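Local coordinates for F5/8 type C domain protein (Bacteroides ovatus, PDB 4ZRX) that is probably an alpha-L-fucosidase, a glycoside hydrolase that would release fucose from glycans and also carries an F5/8 type C domain, a fold often involved in carbohydrate binding, at residues A408-W414 against V434-R440. Sequence-based numbering, arbitrary orientation.
Sequences ALTDNGW and VNANKLR
The tip of the hairpin formed by strands 401-410 and 413-420 packs against a corner of the chain at Asn437, in a beta-sandwich region of the protein: 408-409 pair antiparallel with 438-439, while 434-436, before the corner, crosses 408-410 nearly at a right angle. Ala408 and Leu439 form a non-hydrogen-bonded pair, and beside them Leu409 N gives a nearly straight bond to Lys438 O (2.8 Å, 172°). At the corner Asn437 N returns a bond to Leu409 O, 3.0 Å long and in the carbonyl plane.

On one face of the sheet, the guanidinium of Arg440 lies across Trp414 as a cation-pi stack, its CZ 3.6 Å from the centroid of the five-membered ring and the two planes 20° apart. Arg440 CB already lies 3.5 Å from Trp414 CZ3; CG anti to the backbone N (chi1 180°) and the bend at chi3 then bring the guanidinium over the indole. Leu409 CD1 covers the opposite face of the ring, so the indole is sandwiched between an aliphatic and a cationic group. Without the indole, as with an alanine here, the Arg440 guanidinium would probably lose the flat surface it lies on, and Leu409 CD1 its cover. Leu409 also runs alongside Lys438, CB to CB 3.9 Å, while its CD2 meets Asn437 OD1.

On the other face Ala408 CB meets Leu439 CD1, and Ala436 CB reaches in from strand 433-436. Thr410 CG2 touches Val434 CG2 in one of the valine's two conformers.

Glu407 forms a salt bridge with Arg440 NH2. Strand 374-381 flanks 438-446 on the side away from 401-410, strand 384-386 pairs with 433-436, and Leu439 reaches strand 450-458 of the facing sheet.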
# COMPACT_ATOMS: atom_id res chain seq x y z
N ALA A 408 18.38 20.52 -11.17
CA ALA A 408 17.63 21.15 -12.25
C ALA A 408 18.23 22.50 -12.53
O ALA A 408 18.57 23.27 -11.60
CB ALA A 408 16.19 21.26 -11.89
N LEU A 409 18.46 22.76 -13.81
CA LEU A 409 19.03 24.03 -14.21
C LEU A 409 17.98 25.11 -14.35
O LEU A 409 17.21 25.15 -15.37
CB LEU A 409 19.78 23.86 -15.50
CG LEU A 409 20.52 25.10 -15.97
CD1 LEU A 409 21.44 25.64 -14.93
CD2 LEU A 409 21.29 24.79 -17.25
N THR A 410 17.98 26.04 -13.41
CA THR A 410 17.06 27.22 -13.43
C THR A 410 17.72 28.37 -14.19
O THR A 410 18.88 28.23 -14.63
CB THR A 410 16.71 27.70 -12.03
OG1 THR A 410 17.86 28.38 -11.45
CG2 THR A 410 16.30 26.56 -11.17
N ASP A 411 16.99 29.50 -14.32
CA ASP A 411 17.49 30.78 -14.83
C ASP A 411 18.64 31.31 -13.99
O ASP A 411 19.39 32.15 -14.44
CB ASP A 411 16.35 31.86 -14.94
CG ASP A 411 15.66 32.23 -13.57
OD1 ASP A 411 16.21 32.03 -12.48
OD2 ASP A 411 14.52 32.75 -13.58
N ASN A 412 18.71 30.85 -12.74
CA ASN A 412 19.73 31.36 -11.81
C ASN A 412 20.66 30.25 -11.30
O ASN A 412 21.15 30.36 -10.17
CB ASN A 412 19.04 32.10 -10.69
CG ASN A 412 19.92 33.14 -9.99
OD1 ASN A 412 21.04 33.38 -10.38
ND2 ASN A 412 19.35 33.84 -9.03
N GLY A 413 20.91 29.25 -12.15
CA GLY A 413 21.82 28.14 -11.93
C GLY A 413 21.19 26.81 -11.51
O GLY A 413 19.95 26.66 -11.37
N TRP A 414 22.10 25.84 -11.31
CA TRP A 414 21.68 24.54 -10.81
C TRP A 414 21.06 24.60 -9.39
O TRP A 414 21.56 25.30 -8.52
CB TRP A 414 22.89 23.59 -10.80
CG TRP A 414 23.37 23.22 -12.13
CD1 TRP A 414 24.50 23.68 -12.74
CD2 TRP A 414 22.72 22.36 -13.11
NE1 TRP A 414 24.63 23.14 -13.99
CE2 TRP A 414 23.56 22.32 -14.24
CE3 TRP A 414 21.59 21.57 -13.08
CZ2 TRP A 414 23.26 21.54 -15.36
CZ3 TRP A 414 21.25 20.79 -14.22
CH2 TRP A 414 22.08 20.82 -15.34
N VAL A 434 9.83 23.51 -9.89
CA VAL A 434 10.80 24.46 -10.43
C VAL A 434 10.68 24.58 -11.94
O VAL A 434 10.32 23.61 -12.64
CB VAL A 434 12.22 24.05 -10.04
CG1 VAL A 434 12.64 22.73 -10.69
CG2 VAL A 434 13.22 25.14 -10.37
N ASN A 435 11.00 25.78 -12.41
CA ASN A 435 11.10 26.04 -13.84
C ASN A 435 12.55 25.79 -14.21
O ASN A 435 13.46 26.43 -13.67
CB ASN A 435 10.70 27.46 -14.21
CG ASN A 435 9.22 27.72 -14.00
OD1 ASN A 435 8.83 28.38 -13.05
ND2 ASN A 435 8.40 27.20 -14.88
N ALA A 436 12.77 24.85 -15.14
CA ALA A 436 14.12 24.43 -15.52
C ALA A 436 14.24 24.06 -16.98
O ALA A 436 13.22 23.67 -17.60
CB ALA A 436 14.55 23.26 -14.69
N ASN A 437 15.47 24.08 -17.50
CA ASN A 437 15.70 23.74 -18.94
C ASN A 437 16.62 22.54 -19.13
O ASN A 437 16.73 22.02 -20.25
CB ASN A 437 16.13 24.96 -19.72
CG ASN A 437 17.54 25.45 -19.33
OD1 ASN A 437 18.51 24.76 -19.56
ND2 ASN A 437 17.63 26.60 -18.72
N LYS A 438 17.24 22.06 -18.05
CA LYS A 438 18.02 20.88 -18.05
C LYS A 438 17.89 20.20 -16.69
O LYS A 438 17.59 20.84 -15.67
CB LYS A 438 19.48 21.16 -18.32
CG LYS A 438 19.82 21.63 -19.81
CD LYS A 438 21.29 21.89 -19.94
CE LYS A 438 21.80 22.05 -21.43
NZ LYS A 438 20.99 22.86 -22.38
N LEU A 439 18.20 18.90 -16.68
CA LEU A 439 18.30 18.13 -15.48
C LEU A 439 19.65 17.51 -15.47
O LEU A 439 20.22 17.15 -16.54
CB LEU A 439 17.21 17.06 -15.56
CG LEU A 439 16.50 16.57 -14.38
CD1 LEU A 439 15.85 17.61 -13.47
CD2 LEU A 439 15.48 15.55 -14.92
N ARG A 440 20.24 17.36 -14.31
CA ARG A 440 21.52 16.67 -14.19
C ARG A 440 21.37 15.60 -13.13
O ARG A 440 20.83 15.88 -12.07
CB ARG A 440 22.61 17.65 -13.77
CG ARG A 440 23.96 17.02 -13.62
CD ARG A 440 25.07 18.02 -13.79
NE ARG A 440 25.13 18.95 -12.68
CZ ARG A 440 25.87 20.05 -12.62
NH1 ARG A 440 26.67 20.40 -13.61
NH2 ARG A 440 25.81 20.80 -11.54
O HOH W 1 14.24 29.10 -13.90